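Side-chain contact in putative lipoprotein (Bacteroides fragilis, PDB 3QNK), which probably serves as an outer-membrane lipoprotein of the SusD family that captures glycans at the cell surface for uptake: residues B[247-250]-B[254-257]. Sequence-based numbering, arbitrary orientation.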
# COMPACT_ATOMS: atom_id res chain seq x y z
N PRO B 247 -12.86 4.77 -6.93
CA PRO B 247 -13.32 3.68 -7.82
C PRO B 247 -14.42 2.81 -7.15
O PRO B 247 -15.51 2.67 -7.73
CB PRO B 247 -12.04 2.87 -8.11
CG PRO B 247 -10.89 3.70 -7.64
CD PRO B 247 -11.42 4.65 -6.60
N ASP B 248 -14.15 2.32 -5.90
CA ASP B 248 -15.05 1.42 -5.19
C ASP B 248 -16.03 2.08 -4.28
O ASP B 248 -15.72 3.08 -3.63
CB ASP B 248 -14.27 0.34 -4.41
CG ASP B 248 -13.18 0.80 -3.49
OD1 ASP B 248 -12.26 1.51 -3.96
OD2 ASP B 248 -13.18 0.37 -2.33
N VAL B 249 -17.22 1.45 -4.19
CA VAL B 249 -18.37 1.80 -3.34
C VAL B 249 -17.97 1.77 -1.84
O VAL B 249 -18.57 2.47 -1.00
CB VAL B 249 -19.57 0.84 -3.63
CG1 VAL B 249 -19.43 -0.52 -2.95
CG2 VAL B 249 -20.91 1.47 -3.25
N TYR B 250 -16.97 0.95 -1.51
CA TYR B 250 -16.48 0.72 -0.16
C TYR B 250 -15.56 1.85 0.29
O TYR B 250 -15.32 1.99 1.49
CB TYR B 250 -15.79 -0.65 -0.10
CG TYR B 250 -16.74 -1.81 -0.29
CD1 TYR B 250 -17.88 -1.95 0.50
CD2 TYR B 250 -16.51 -2.78 -1.27
CE1 TYR B 250 -18.75 -3.03 0.35
CE2 TYR B 250 -17.38 -3.87 -1.43
CZ TYR B 250 -18.50 -3.99 -0.62
OH TYR B 250 -19.38 -5.04 -0.75
N MSE B 254 -18.85 9.81 -0.46
CA MSE B 254 -20.27 10.10 -0.34
C MSE B 254 -21.06 8.91 0.21
O MSE B 254 -21.81 9.09 1.17
CB MSE B 254 -20.84 10.52 -1.69
CG MSE B 254 -22.27 11.03 -1.59
SE MSE B 254 -23.21 10.98 -3.28
CE MSE B 254 -24.99 11.70 -2.64
N VAL B 255 -20.91 7.71 -0.40
CA VAL B 255 -21.64 6.50 -0.00
C VAL B 255 -21.25 6.11 1.43
O VAL B 255 -22.13 5.81 2.23
CB VAL B 255 -21.42 5.36 -1.02
CG1 VAL B 255 -22.07 4.05 -0.56
CG2 VAL B 255 -21.95 5.75 -2.39
N CYS B 256 -19.97 6.22 1.78
CA CYS B 256 -19.45 5.90 3.10
C CYS B 256 -20.03 6.77 4.19
O CYS B 256 -20.06 6.31 5.32
CB CYS B 256 -17.93 6.01 3.11
SG CYS B 256 -17.10 4.62 2.32
N ASN B 257 -20.42 8.02 3.89
CA ASN B 257 -20.90 8.93 4.92
C ASN B 257 -22.37 9.30 4.73
O ASN B 257 -22.90 10.14 5.48
CB ASN B 257 -20.00 10.15 4.98
CG ASN B 257 -18.60 9.77 5.41
OD1 ASN B 257 -18.32 9.45 6.57
ND2 ASN B 257 -17.70 9.69 4.45
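Val-249 and Val-255 form the apolar part of this contact, CG2 of Val-249 lying 3.9 Å from CG1 of Val-255 as the two branched side chains meet at a slant. Each touching methyl stands anti to its residue's own backbone N; in Val-255 (chi1 175°) this also brings CG1 to 3.9 Å from Val-249 O. Valine suits both places: being short and branched, it offers compact methyl surface where the loop turns back against the helix. The other methyl of Val-249, CG1, rests over the centre of the Tyr-250 ring, 3.9 Å above its plane, so one side chain packs against both helix and neighbouring aromatic.

The second meeting is of Cys-256 with the backbone: SG lies 3.3 Å from Tyr-250 O, a contact that is not a hydrogen bond. Cysteine's small, polarisable sulfur can sit beside a carbonyl in a buried setting.

Asn-252 OD1, between the segments, accepts a hydrogen bond from Val-255 N, near the start of helix 253-257. Trp-142 of the second subunit packs on Val-249, so the loop lies where the two chains meet. The chemistry implies modest van der Waals packing across the turn, with polar ties running through Asn-252 and Trp-271, not directly between the segments.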